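Local coordinates for protein CghA (Chaetomium globosum, PDB 6KBC) that is a beta-rich fungal protein built from two domains of the calycin clan and holds the ligand WK1 in a pocket, at residues A[64-69]-A[133-138]; A[49-54]-A[142-147]; A[243-248]-A[254-259]; A[103-106]-A[112-115]. All coordinates share one frame; numbering follows the deposited sequence.

Contact 1 of 4, residues A[64-69]-A[133-138]. With WK1 ((2S)-3-[(2S,4E)-4-[[(1R,2S,4aR,6S,8R,8aS)-2-[(E)-but-2-en-2-yl]-6,8-dimethyl-1,2,4a,5,6,7,8,8a-octahydronaphthalen-1-yl]-oxidanyl-methylidene]-3,5-bis(oxidanylidene)pyrrolidin-2-yl]-2-methyl-2-oxidanyl-propanoic acid), chain B.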
loop_
_atom_site.group_PDB
_atom_site.type_symbol
_atom_site.label_atom_id
_atom_site.label_comp_id
_atom_site.label_asym_id
_atom_site.label_seq_id
_atom_site.Cartn_x
_atom_site.Cartn_y
_atom_site.Cartn_z
ATOM N N VAL A 64 2.054 2.580 7.720
ATOM C CA VAL A 64 0.833 2.684 8.497
ATOM C C VAL A 64 -0.322 2.729 7.515
ATOM O O VAL A 64 -0.249 3.407 6.482
ATOM C CB VAL A 64 0.852 3.932 9.416
ATOM C CG1 VAL A 64 1.108 5.200 8.602
ATOM C CG2 VAL A 64 -0.431 4.039 10.202
ATOM N N SER A 65 -1.369 1.975 7.808
ATOM C CA SER A 65 -2.615 2.076 7.070
ATOM C C SER A 65 -3.667 2.568 8.047
ATOM O O SER A 65 -3.876 1.948 9.095
ATOM C CB SER A 65 -3.021 0.731 6.444
ATOM O OG SER A 65 -2.167 0.421 5.356
ATOM N N PHE A 66 -4.281 3.702 7.727
ATOM C CA PHE A 66 -5.436 4.188 8.462
ATOM C C PHE A 66 -6.680 3.551 7.856
ATOM O O PHE A 66 -6.981 3.768 6.676
ATOM C CB PHE A 66 -5.523 5.708 8.402
ATOM C CG PHE A 66 -4.383 6.413 9.093
ATOM C CD1 PHE A 66 -3.183 6.627 8.434
ATOM C CD2 PHE A 66 -4.518 6.872 10.400
ATOM C CE1 PHE A 66 -2.124 7.296 9.065
ATOM C CE2 PHE A 66 -3.466 7.540 11.035
ATOM C CZ PHE A 66 -2.272 7.745 10.365
ATOM N N PHE A 67 -7.396 2.774 8.663
ATOM C CA PHE A 67 -8.523 1.977 8.207
ATOM C C PHE A 67 -9.840 2.511 8.757
ATOM O O PHE A 67 -9.936 2.863 9.937
ATOM C CB PHE A 67 -8.388 0.517 8.654
ATOM C CG PHE A 67 -7.373 -0.281 7.890
ATOM C CD1 PHE A 67 -7.428 -0.367 6.508
ATOM C CD2 PHE A 67 -6.393 -0.997 8.564
ATOM C CE1 PHE A 67 -6.502 -1.140 5.804
ATOM C CE2 PHE A 67 -5.470 -1.769 7.869
ATOM C CZ PHE A 67 -5.526 -1.841 6.489
ATOM N N ARG A 68 -10.848 2.554 7.890
ATOM C CA ARG A 68 -12.253 2.479 8.278
ATOM C C ARG A 68 -12.796 1.206 7.639
ATOM O O ARG A 68 -12.978 1.154 6.419
ATOM C CB ARG A 68 -13.031 3.707 7.810
ATOM C CG ARG A 68 -12.680 5.010 8.512
ATOM C CD ARG A 68 -13.359 6.135 7.781
ATOM N NE ARG A 68 -13.318 7.401 8.503
ATOM C CZ ARG A 68 -14.048 8.456 8.165
ATOM N NH1 ARG A 68 -14.869 8.375 7.125
ATOM N NH2 ARG A 68 -13.965 9.588 8.856
ATOM N N ASP A 69 -13.027 0.178 8.450
ATOM C CA ASP A 69 -13.458 -1.134 7.964
ATOM C C ASP A 69 -14.832 -1.444 8.557
ATOM O O ASP A 69 -14.944 -1.800 9.737
ATOM C CB ASP A 69 -12.432 -2.209 8.322
ATOM C CG ASP A 69 -12.707 -3.551 7.638
ATOM O OD1 ASP A 69 -13.825 -3.756 7.123
ATOM O OD2 ASP A 69 -11.797 -4.410 7.620
ATOM N N ALA A 133 -3.635 9.262 16.312
ATOM C CA ALA A 133 -2.866 9.022 15.101
ATOM C C ALA A 133 -3.502 9.863 14.012
ATOM O O ALA A 133 -4.716 9.802 13.809
ATOM C CB ALA A 133 -2.852 7.538 14.713
ATOM N N SER A 134 -2.703 10.668 13.334
ATOM C CA SER A 134 -3.287 11.645 12.438
ATOM C C SER A 134 -2.447 11.751 11.180
ATOM O O SER A 134 -1.233 11.536 11.204
ATOM C CB SER A 134 -3.398 13.021 13.120
ATOM O OG SER A 134 -2.125 13.639 13.187
ATOM N N PHE A 135 -3.104 12.085 10.077
ATOM C CA PHE A 135 -2.394 12.411 8.854
ATOM C C PHE A 135 -2.898 13.731 8.304
ATOM O O PHE A 135 -4.025 14.155 8.559
ATOM C CB PHE A 135 -2.504 11.292 7.796
ATOM C CG PHE A 135 -3.913 10.958 7.366
ATOM C CD1 PHE A 135 -4.550 11.683 6.371
ATOM C CD2 PHE A 135 -4.570 9.867 7.910
ATOM C CE1 PHE A 135 -5.840 11.350 5.961
ATOM C CE2 PHE A 135 -5.852 9.524 7.496
ATOM C CZ PHE A 135 -6.489 10.277 6.524
ATOM N N ASP A 136 -2.030 14.377 7.534
ATOM C CA ASP A 136 -2.309 15.670 6.947
ATOM C C ASP A 136 -1.712 15.680 5.552
ATOM O O ASP A 136 -0.534 15.354 5.382
ATOM C CB ASP A 136 -1.699 16.783 7.812
ATOM C CG ASP A 136 -2.390 18.106 7.635
ATOM O OD1 ASP A 136 -3.496 18.281 8.204
ATOM O OD2 ASP A 136 -1.802 18.983 6.960
ATOM N N VAL A 137 -2.505 16.040 4.552
ATOM C CA VAL A 137 -2.029 16.070 3.177
ATOM C C VAL A 137 -2.344 17.428 2.574
ATOM O O VAL A 137 -3.489 17.888 2.645
ATOM C CB VAL A 137 -2.653 14.954 2.325
ATOM C CG1 VAL A 137 -2.064 14.990 0.949
ATOM C CG2 VAL A 137 -2.420 13.586 2.978
ATOM N N ALA A 138 -1.335 18.050 1.963
ATOM C CA ALA A 138 -1.520 19.323 1.283
ATOM C C ALA A 138 -2.570 19.197 0.186
ATOM O O ALA A 138 -2.767 18.126 -0.398
ATOM C CB ALA A 138 -0.200 19.804 0.686
HETATM O O WK1 B . -2.157 -5.957 10.670
HETATM C C17 WK1 B . -1.349 -5.405 9.969
HETATM O O1 WK1 B . -0.483 -4.706 10.415
HETATM C C19 WK1 B . -1.391 -5.584 8.506
HETATM O O2 WK1 B . -2.337 -6.516 8.108
HETATM C C18 WK1 B . -0.072 -6.124 8.047
HETATM C C20 WK1 B . -1.758 -4.219 7.994
HETATM C C22 WK1 B . -1.475 -4.096 6.552
HETATM N N WK1 B . -1.604 -2.788 5.939
HETATM C C21 WK1 B . -2.271 -2.897 4.795
HETATM O O5 WK1 B . -2.509 -1.865 4.019
HETATM C C23 WK1 B . -2.225 -4.937 5.646
HETATM O O4 WK1 B . -2.418 -6.233 5.783
HETATM C C24 WK1 B . -2.734 -4.262 4.503
HETATM C C16 WK1 B . -3.492 -4.838 3.397
HETATM O O3 WK1 B . -3.727 -6.093 3.432
HETATM C C9 WK1 B . -3.845 -4.022 2.226
HETATM C C8 WK1 B . -2.533 -4.142 1.400
HETATM C C12 WK1 B . -1.201 -4.106 2.120
HETATM C C13 WK1 B . -0.493 -3.006 2.251
HETATM C C90 WK1 B . 0.812 -3.002 2.972
HETATM C C14 WK1 B . -0.648 -5.351 2.715
HETATM C C7 WK1 B . -2.503 -5.397 0.581
HETATM C C6 WK1 B . -3.510 -5.660 -0.208
HETATM C C3 WK1 B . -4.748 -4.841 -0.022
HETATM C C4 WK1 B . -5.042 -4.519 1.429
HETATM C C5 WK1 B . -6.126 -3.458 1.433
HETATM C C11 WK1 B . -6.607 -3.221 2.830
HETATM C C2 WK1 B . -5.976 -5.305 -0.761
HETATM C C1 WK1 B . -6.847 -4.094 -0.869
HETATM C C10 WK1 B . -8.038 -4.248 -1.756
HETATM C C WK1 B . -7.298 -3.745 0.516
#

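Contact 2 of 4, residues A[49-54]-A[142-147]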
loop_
_atom_site.group_PDB
_atom_site.type_symbol
_atom_site.label_atom_id
_atom_site.label_comp_id
_atom_site.label_asym_id
_atom_site.label_seq_id
_atom_site.Cartn_x
_atom_site.Cartn_y
_atom_site.Cartn_z
ATOM N N TRP A 49 -6.146 4.732 3.976
ATOM C CA TRP A 49 -5.141 5.739 3.671
ATOM C C TRP A 49 -3.808 5.179 4.139
ATOM O O TRP A 49 -3.624 4.943 5.337
ATOM C CB TRP A 49 -5.438 7.067 4.381
ATOM C CG TRP A 49 -6.724 7.726 3.955
ATOM C CD1 TRP A 49 -6.861 8.782 3.094
ATOM C CD2 TRP A 49 -8.044 7.372 4.368
ATOM N NE1 TRP A 49 -8.186 9.109 2.959
ATOM C CE2 TRP A 49 -8.933 8.256 3.727
ATOM C CE3 TRP A 49 -8.563 6.391 5.218
ATOM C CZ2 TRP A 49 -10.312 8.187 3.908
ATOM C CZ3 TRP A 49 -9.933 6.326 5.398
ATOM C CH2 TRP A 49 -10.789 7.214 4.743
ATOM N N LEU A 50 -2.894 4.946 3.205
ATOM C CA LEU A 50 -1.619 4.311 3.518
ATOM C C LEU A 50 -0.481 5.307 3.360
ATOM O O LEU A 50 -0.415 6.031 2.363
ATOM C CB LEU A 50 -1.362 3.097 2.609
ATOM C CG LEU A 50 -0.025 2.339 2.731
ATOM C CD1 LEU A 50 -0.242 0.858 2.375
ATOM C CD2 LEU A 50 1.085 2.946 1.844
ATOM N N PHE A 51 0.440 5.304 4.323
ATOM C CA PHE A 51 1.630 6.149 4.280
ATOM C C PHE A 51 2.817 5.284 4.661
ATOM O O PHE A 51 2.756 4.556 5.650
ATOM C CB PHE A 51 1.549 7.342 5.253
ATOM C CG PHE A 51 0.344 8.227 5.053
ATOM C CD1 PHE A 51 -0.885 7.877 5.589
ATOM C CD2 PHE A 51 0.458 9.425 4.361
ATOM C CE1 PHE A 51 -1.997 8.708 5.410
ATOM C CE2 PHE A 51 -0.643 10.259 4.183
ATOM C CZ PHE A 51 -1.870 9.895 4.709
ATOM N N ASP A 52 3.910 5.375 3.911
ATOM C CA ASP A 52 5.046 4.547 4.277
ATOM C C ASP A 52 6.349 5.286 4.027
ATOM O O ASP A 52 6.384 6.382 3.459
ATOM C CB ASP A 52 5.049 3.194 3.539
ATOM C CG ASP A 52 5.041 3.342 2.031
ATOM O OD1 ASP A 52 5.513 4.392 1.527
ATOM O OD2 ASP A 52 4.576 2.398 1.341
ATOM N N ALA A 53 7.433 4.648 4.450
ATOM C CA ALA A 53 8.755 5.222 4.300
ATOM C C ALA A 53 9.750 4.090 4.458
ATOM O O ALA A 53 9.556 3.209 5.293
ATOM C CB ALA A 53 9.009 6.293 5.361
ATOM N N MET A 54 10.809 4.099 3.662
ATOM C CA MET A 54 11.888 3.189 3.989
ATOM C C MET A 54 13.204 3.832 3.635
ATOM O O MET A 54 13.268 4.676 2.744
ATOM C CB MET A 54 11.760 1.869 3.259
ATOM C CG MET A 54 11.906 1.998 1.771
ATOM S SD MET A 54 11.724 0.323 1.156
ATOM C CE MET A 54 13.230 -0.424 1.737
ATOM N N SER A 142 1.527 18.005 -2.321
ATOM C CA SER A 142 2.971 18.167 -2.366
ATOM C C SER A 142 3.642 17.595 -1.131
ATOM O O SER A 142 4.828 17.261 -1.182
ATOM C CB SER A 142 3.320 19.652 -2.518
ATOM O OG SER A 142 2.821 20.345 -1.392
ATOM N N THR A 143 2.916 17.483 -0.020
ATOM C CA THR A 143 3.507 17.081 1.246
ATOM C C THR A 143 2.468 16.340 2.063
ATOM O O THR A 143 1.261 16.528 1.889
ATOM C CB THR A 143 4.005 18.280 2.087
ATOM O OG1 THR A 143 2.869 18.954 2.636
ATOM C CG2 THR A 143 4.820 19.269 1.262
ATOM N N THR A 144 2.957 15.500 2.975
ATOM C CA THR A 144 2.129 14.862 3.977
ATOM C C THR A 144 2.817 14.974 5.319
ATOM O O THR A 144 4.036 15.121 5.404
ATOM C CB THR A 144 1.874 13.358 3.721
ATOM O OG1 THR A 144 3.037 12.612 4.093
ATOM C CG2 THR A 144 1.566 13.094 2.290
ATOM N N THR A 145 2.020 14.844 6.368
ATOM C CA THR A 145 2.538 14.687 7.713
ATOM C C THR A 145 1.684 13.666 8.430
ATOM O O THR A 145 0.457 13.752 8.402
ATOM C CB THR A 145 2.539 16.020 8.477
ATOM O OG1 THR A 145 3.323 16.965 7.741
ATOM C CG2 THR A 145 3.151 15.839 9.845
ATOM N N VAL A 146 2.333 12.693 9.050
ATOM C CA VAL A 146 1.669 11.692 9.867
ATOM C C VAL A 146 2.254 11.803 11.260
ATOM O O VAL A 146 3.477 11.827 11.417
ATOM C CB VAL A 146 1.868 10.280 9.295
ATOM C CG1 VAL A 146 1.151 9.268 10.147
ATOM C CG2 VAL A 146 1.393 10.252 7.852
ATOM N N VAL A 147 1.392 11.894 12.266
ATOM C CA VAL A 147 1.840 12.126 13.629
ATOM C C VAL A 147 1.188 11.108 14.543
ATOM O O VAL A 147 -0.034 10.930 14.518
ATOM C CB VAL A 147 1.526 13.555 14.104
ATOM C CG1 VAL A 147 2.008 13.739 15.533
ATOM C CG2 VAL A 147 2.171 14.568 13.177
#

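Contact 3 of 4, residues A[243-248]-A[254-259]. With WK1 ((2S)-3-[(2S,4E)-4-[[(1R,2S,4aR,6S,8R,8aS)-2-[(E)-but-2-en-2-yl]-6,8-dimethyl-1,2,4a,5,6,7,8,8a-octahydronaphthalen-1-yl]-oxidanyl-methylidene]-3,5-bis(oxidanylidene)pyrrolidin-2-yl]-2-methyl-2-oxidanyl-propanoic acid), chain B.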
loop_
_atom_site.group_PDB
_atom_site.type_symbol
_atom_site.label_atom_id
_atom_site.label_comp_id
_atom_site.label_asym_id
_atom_site.label_seq_id
_atom_site.Cartn_x
_atom_site.Cartn_y
_atom_site.Cartn_z
ATOM N N LEU A 243 -0.762 -8.571 -3.588
ATOM C CA LEU A 243 0.650 -8.215 -3.539
ATOM C C LEU A 243 0.788 -6.701 -3.550
ATOM O O LEU A 243 0.427 -6.053 -4.539
ATOM C CB LEU A 243 1.416 -8.807 -4.715
ATOM C CG LEU A 243 2.850 -8.259 -4.837
ATOM C CD1 LEU A 243 3.689 -8.703 -3.659
ATOM C CD2 LEU A 243 3.464 -8.719 -6.150
ATOM N N PHE A 244 1.314 -6.149 -2.461
ATOM C CA PHE A 244 1.758 -4.756 -2.408
ATOM C C PHE A 244 3.252 -4.695 -2.676
ATOM O O PHE A 244 4.012 -5.482 -2.112
ATOM C CB PHE A 244 1.480 -4.129 -1.040
ATOM C CG PHE A 244 2.026 -2.714 -0.904
ATOM C CD1 PHE A 244 1.273 -1.627 -1.320
ATOM C CD2 PHE A 244 3.295 -2.485 -0.383
ATOM C CE1 PHE A 244 1.775 -0.310 -1.211
ATOM C CE2 PHE A 244 3.810 -1.181 -0.266
ATOM C CZ PHE A 244 3.048 -0.098 -0.689
ATOM N N VAL A 245 3.685 -3.745 -3.511
ATOM C CA VAL A 245 5.112 -3.506 -3.717
ATOM C C VAL A 245 5.366 -2.014 -3.721
ATOM O O VAL A 245 4.651 -1.260 -4.385
ATOM C CB VAL A 245 5.633 -4.071 -5.057
ATOM C CG1 VAL A 245 7.102 -3.738 -5.232
ATOM C CG2 VAL A 245 5.409 -5.549 -5.166
ATOM N N ARG A 246 6.436 -1.594 -3.050
ATOM C CA ARG A 246 7.045 -0.301 -3.346
ATOM C C ARG A 246 8.544 -0.502 -3.314
ATOM O O ARG A 246 9.071 -0.990 -2.314
ATOM C CB ARG A 246 6.634 0.781 -2.350
ATOM C CG ARG A 246 7.182 2.154 -2.774
ATOM C CD ARG A 246 7.000 3.210 -1.702
ATOM N NE ARG A 246 5.651 3.231 -1.144
ATOM C CZ ARG A 246 4.571 3.686 -1.775
ATOM N NH1 ARG A 246 4.657 4.181 -3.008
ATOM N NH2 ARG A 246 3.401 3.673 -1.149
ATOM N N ALA A 247 9.224 -0.159 -4.404
ATOM C CA ALA A 247 10.650 -0.426 -4.489
ATOM C C ALA A 247 11.319 0.651 -5.319
ATOM O O ALA A 247 10.717 1.211 -6.236
ATOM C CB ALA A 247 10.952 -1.785 -5.125
ATOM N N GLN A 248 12.596 0.876 -5.028
ATOM C CA GLN A 248 13.433 1.791 -5.796
ATOM C C GLN A 248 14.755 1.100 -6.090
ATOM O O GLN A 248 15.361 0.514 -5.186
ATOM C CB GLN A 248 13.682 3.099 -5.038
ATOM C CG GLN A 248 14.621 4.055 -5.813
ATOM C CD GLN A 248 14.812 5.388 -5.118
ATOM O OE1 GLN A 248 15.031 5.444 -3.910
ATOM N NE2 GLN A 248 14.686 6.467 -5.874
ATOM N N MET A 254 9.043 1.657 -8.503
ATOM C CA MET A 254 7.929 0.793 -8.873
ATOM C C MET A 254 6.990 0.626 -7.697
ATOM O O MET A 254 7.423 0.532 -6.540
ATOM C CB MET A 254 8.392 -0.585 -9.381
ATOM C CG MET A 254 8.971 -1.527 -8.349
ATOM S SD MET A 254 10.328 -2.558 -8.988
ATOM C CE MET A 254 11.535 -1.369 -9.609
ATOM N N ALA A 255 5.692 0.622 -7.996
ATOM C CA ALA A 255 4.680 0.475 -6.968
ATOM C C ALA A 255 3.567 -0.378 -7.543
ATOM O O ALA A 255 3.208 -0.231 -8.712
ATOM C CB ALA A 255 4.153 1.833 -6.488
ATOM N N VAL A 256 3.078 -1.317 -6.747
ATOM C CA VAL A 256 2.194 -2.360 -7.256
ATOM C C VAL A 256 1.126 -2.636 -6.224
ATOM O O VAL A 256 1.410 -2.721 -5.027
ATOM C CB VAL A 256 2.947 -3.677 -7.573
ATOM C CG1 VAL A 256 1.956 -4.784 -7.970
ATOM C CG2 VAL A 256 3.958 -3.466 -8.684
ATOM N N MET A 257 -0.103 -2.806 -6.691
ATOM C CA MET A 257 -1.157 -3.461 -5.921
ATOM C C MET A 257 -1.777 -4.443 -6.902
ATOM O O MET A 257 -2.471 -4.010 -7.827
ATOM C CB MET A 257 -2.185 -2.459 -5.390
ATOM C CG MET A 257 -3.220 -3.059 -4.421
ATOM S SD MET A 257 -2.691 -4.349 -3.264
ATOM C CE MET A 257 -1.896 -3.279 -2.094
ATOM N N ARG A 258 -1.468 -5.738 -6.752
ATOM C CA ARG A 258 -1.966 -6.785 -7.643
ATOM C C ARG A 258 -2.882 -7.728 -6.862
ATOM O O ARG A 258 -2.495 -8.240 -5.803
ATOM C CB ARG A 258 -0.816 -7.581 -8.308
ATOM C CG ARG A 258 -1.348 -8.587 -9.380
ATOM C CD ARG A 258 -1.590 -9.872 -8.603
ATOM N NE ARG A 258 -0.397 -10.568 -8.134
ATOM C CZ ARG A 258 -0.352 -11.288 -7.028
ATOM N NH1 ARG A 258 -1.243 -11.017 -6.073
ATOM N NH2 ARG A 258 0.716 -12.017 -6.742
ATOM N N LEU A 259 -4.069 -8.012 -7.418
ATOM C CA LEU A 259 -5.026 -8.930 -6.811
ATOM C C LEU A 259 -5.248 -10.115 -7.737
ATOM O O LEU A 259 -5.333 -9.950 -8.953
ATOM C CB LEU A 259 -6.377 -8.277 -6.561
ATOM C CG LEU A 259 -6.339 -7.097 -5.591
ATOM C CD1 LEU A 259 -7.657 -6.380 -5.664
ATOM C CD2 LEU A 259 -6.114 -7.653 -4.198
HETATM O O WK1 B . -2.157 -5.957 10.670
HETATM C C17 WK1 B . -1.349 -5.405 9.969
HETATM O O1 WK1 B . -0.483 -4.706 10.415
HETATM C C19 WK1 B . -1.391 -5.584 8.506
HETATM O O2 WK1 B . -2.337 -6.516 8.108
HETATM C C18 WK1 B . -0.072 -6.124 8.047
HETATM C C20 WK1 B . -1.758 -4.219 7.994
HETATM C C22 WK1 B . -1.475 -4.096 6.552
HETATM N N WK1 B . -1.604 -2.788 5.939
HETATM C C21 WK1 B . -2.271 -2.897 4.795
HETATM O O5 WK1 B . -2.509 -1.865 4.019
HETATM C C23 WK1 B . -2.225 -4.937 5.646
HETATM O O4 WK1 B . -2.418 -6.233 5.783
HETATM C C24 WK1 B . -2.734 -4.262 4.503
HETATM C C16 WK1 B . -3.492 -4.838 3.397
HETATM O O3 WK1 B . -3.727 -6.093 3.432
HETATM C C9 WK1 B . -3.845 -4.022 2.226
HETATM C C8 WK1 B . -2.533 -4.142 1.400
HETATM C C12 WK1 B . -1.201 -4.106 2.120
HETATM C C13 WK1 B . -0.493 -3.006 2.251
HETATM C C90 WK1 B . 0.812 -3.002 2.972
HETATM C C14 WK1 B . -0.648 -5.351 2.715
HETATM C C7 WK1 B . -2.503 -5.397 0.581
HETATM C C6 WK1 B . -3.510 -5.660 -0.208
HETATM C C3 WK1 B . -4.748 -4.841 -0.022
HETATM C C4 WK1 B . -5.042 -4.519 1.429
HETATM C C5 WK1 B . -6.126 -3.458 1.433
HETATM C C11 WK1 B . -6.607 -3.221 2.830
HETATM C C2 WK1 B . -5.976 -5.305 -0.761
HETATM C C1 WK1 B . -6.847 -4.094 -0.869
HETATM C C10 WK1 B . -8.038 -4.248 -1.756
HETATM C C WK1 B . -7.298 -3.745 0.516
#

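Contact 4 of 4, residues A[103-106]-A[112-115]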
loop_
_atom_site.group_PDB
_atom_site.type_symbol
_atom_site.label_atom_id
_atom_site.label_comp_id
_atom_site.label_asym_id
_atom_site.label_seq_id
_atom_site.Cartn_x
_atom_site.Cartn_y
_atom_site.Cartn_z
ATOM N N THR A 103 -11.307 15.660 7.444
ATOM C CA THR A 103 -11.780 16.949 6.982
ATOM C C THR A 103 -11.014 17.338 5.732
ATOM O O THR A 103 -9.838 17.003 5.578
ATOM C CB THR A 103 -11.601 18.020 8.060
ATOM O OG1 THR A 103 -10.202 18.245 8.269
ATOM C CG2 THR A 103 -12.232 17.569 9.367
ATOM N N SER A 104 -11.691 18.036 4.830
ATOM C CA SER A 104 -11.061 18.603 3.649
ATOM C C SER A 104 -11.380 20.090 3.624
ATOM O O SER A 104 -12.556 20.472 3.622
ATOM C CB SER A 104 -11.548 17.913 2.376
ATOM O OG SER A 104 -10.848 18.398 1.249
ATOM N N ASP A 105 -10.341 20.922 3.612
ATOM C CA ASP A 105 -10.482 22.373 3.683
ATOM C C ASP A 105 -10.455 22.960 2.281
ATOM O O ASP A 105 -9.464 22.807 1.560
ATOM C CB ASP A 105 -9.376 23.002 4.529
ATOM C CG ASP A 105 -9.458 22.609 5.987
ATOM O OD1 ASP A 105 -10.563 22.246 6.450
ATOM O OD2 ASP A 105 -8.415 22.676 6.672
ATOM N N GLY A 106 -11.521 23.665 1.918
ATOM C CA GLY A 106 -11.610 24.312 0.633
ATOM C C GLY A 106 -12.951 24.023 -0.006
ATOM O O GLY A 106 -13.694 23.148 0.447
ATOM N N GLY A 112 -8.651 19.654 -1.688
ATOM C CA GLY A 112 -8.502 20.464 -0.505
ATOM C C GLY A 112 -7.451 19.881 0.416
ATOM O O GLY A 112 -7.016 18.734 0.271
ATOM N N HIS A 113 -7.032 20.706 1.367
ATOM C CA HIS A 113 -6.143 20.255 2.425
ATOM C C HIS A 113 -6.892 19.278 3.324
ATOM O O HIS A 113 -7.918 19.633 3.913
ATOM C CB HIS A 113 -5.627 21.457 3.216
ATOM C CG HIS A 113 -4.932 21.090 4.487
ATOM N ND1 HIS A 113 -5.604 20.910 5.678
ATOM C CD2 HIS A 113 -3.625 20.863 4.755
ATOM C CE1 HIS A 113 -4.740 20.589 6.625
ATOM N NE2 HIS A 113 -3.531 20.557 6.091
ATOM N N VAL A 114 -6.390 18.044 3.420
ATOM C CA VAL A 114 -7.072 16.963 4.123
ATOM C C VAL A 114 -6.348 16.672 5.429
ATOM O O VAL A 114 -5.114 16.632 5.474
ATOM C CB VAL A 114 -7.150 15.688 3.255
ATOM C CG1 VAL A 114 -7.678 14.522 4.070
ATOM C CG2 VAL A 114 -8.014 15.925 2.044
ATOM N N ALA A 115 -7.118 16.448 6.486
ATOM C CA ALA A 115 -6.587 16.029 7.773
ATOM C C ALA A 115 -7.431 14.882 8.294
ATOM O O ALA A 115 -8.662 14.973 8.317
ATOM C CB ALA A 115 -6.585 17.179 8.787
HETATM O O HOH W 1 -9.972 15.898 10.846
HETATM O O HOH W 2 -9.751 17.021 -0.529
#

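Contact 1 of 4, residues A[64-69]-A[133-138]
F66 and F135 meet in a T-shaped (edge-to-face) stack: F135 turns its edge toward the face of F66 and sets CD2 over the ring centre, 3.6 Å from F66 CD1. The ring centroids are 4.9 Å apart and the planes stand at 66°. F135 reaches this place because its CG sits between the backbone N and the carbonyl carbon (chi1 59°). Beside the stack, the small A133 lets its strand come close to the far end of the F66 ring, with A133 CB 3.7 Å from F66 CE2. Flat, rigid phenylalanines suit this buried site, and W49 and W118 continue the aromatic cluster by stacking on F135 and meeting F66. Around it the contact thins out. S134, between A133 and F135, points away from the other strand, and its small polar side chain suits a partly exposed place. On the other side of strand 60-69, S65 and F67 turn to the ligand: S65 OG donates a hydrogen bond of 2.7 Å to WK1 O5, and F67 CE1 lies 3.6 Å from WK1 C11. The axes of the segments 64-69 and 133-137 approach to 9.3 Å and run nearly perpendicular, as in the orthogonal packing of strands across the interior of a calycin-type beta-barrel.

Contact 2 of 4, residues A[49-54]-A[142-147]
While F51 packs against T144 and V146 across the contact, the next residue of its strand, D52, has its carboxylate gripped twice, OD2 by a salt bridge to R246 NE and OD1 by the backbone N of G225. T144 CB approaches F51 CE2 obliquely, 4.0 Å away, while the hydroxyl, with OG1 4.1 Å from F51 CD2, has a weak hydrogen bond to H160 ND1. Threonine suits the place because it offers carbon to the ring and still carries a polar group for the histidine. The closer partner is V146. Its CG2 stands over one face of F51 in a CH-pi contact, 3.9 Å from the ring centroid and 22° off the normal, and comes within 3.6 Å of F51 CG. With CG1 anti to the backbone N (chi1 -179°), it is the other methyl, CG2, that meets the ring, and the branched valine offers a compact methyl to a flat surface. F51 also meets the ring of F135, so the phenylalanine joins two neighbouring strands of the N-terminal domain to strand 46-54. Within the contact itself, ring and methyl meet by dispersion and shape, so cohesion here depends on close fit more than on directed bonds.

Contact 3 of 4, residues A[243-248]-A[254-259]
F244 extends its CG away from its own backbone N (chi1 175°), and M257 folds back at its second and third torsions (36° and 78°), which brings the M257 methyl to the phenylalanine. They form a non-hydrogen-bonded pair in an antiparallel beta hairpin of the C-terminal domain, where six backbone hydrogen bonds link L243 with R258, V245 with V256 and A247 with M254. M257 CE lies 3.6 Å from F244 CB and at the edge of its ring. Flexible methionine fits where protein and ligand both press: its SD also lies 3.4 Å from WK1 C6. WK1 C90 rests over a face of F244. R246, on the same side of the sheet, reaches beyond the hairpin to its partners D52 and D227. On the other side V245 and V256 lie side by side, V245 CB 3.7 Å from V256 CB. Next to them A247 CB meets M254 CG. There R258, salt-bridged to D241, lays a face of its guanidinium on L243, with R258 NH1 3.7 Å from L243 CB.

Contact 4 of 4, residues A[103-106]-A[112-115]
D105 and H113 lie side by side and point the same way, the carboxylate and imidazole planes only 19° apart. H113 ND1 donates a weak hydrogen bond to D105 OD2 at 3.5 Å, bent to 142° at the hydrogen. On the same face T103 meets A115: OG1, set between backbone N and carbonyl carbon (chi1 67°), stands 3.8 Å from A115 CB, and alanine's methyl is small enough for OG1 to lie beside it. Water 1 donates to A115 O at 3.0 Å and touches T103 OG1 weakly. On the other face S104 OG lies 3.8 Å from V114 CG2 and 3.6 Å from G112 CA, an approach suited to a glycine, which has no side chain. Water 2 joins S104 OG to G112 N, accepting from that nitrogen at 3.1 Å. Four backbone hydrogen bonds hold this antiparallel hairpin, the one from H113 N to D105 O being the longest at 3.2 Å. H113 is bonded through NE2 to D136 OD2 of the next strand and only weakly to D105, so a protonated imidazole would probably be favoured.

From the N terminus, segment 49-54 opens contact 2 and the adjacent 64-69 opens contact 1. Contact 4 then closes a short hairpin loop between 103-106 and 112-115. Contact 1 closes at 133-138 and contact 2 at 142-147, so contact 4 nests in contact 1 and contact 1 in contact 2. All three belong to the N-terminal domain; hydrogen bonds of D136 with H113 and V137 with V114 tie contact 1 to contact 4, those of F66 with W49 and D136 with T145 to contact 2. Contact 3 follows in series in the C-terminal domain. A salt bridge between strands 46-54 and 239-249 joins it to contact 2. WK1 is contacted from both domains, consistent with a pocket between them.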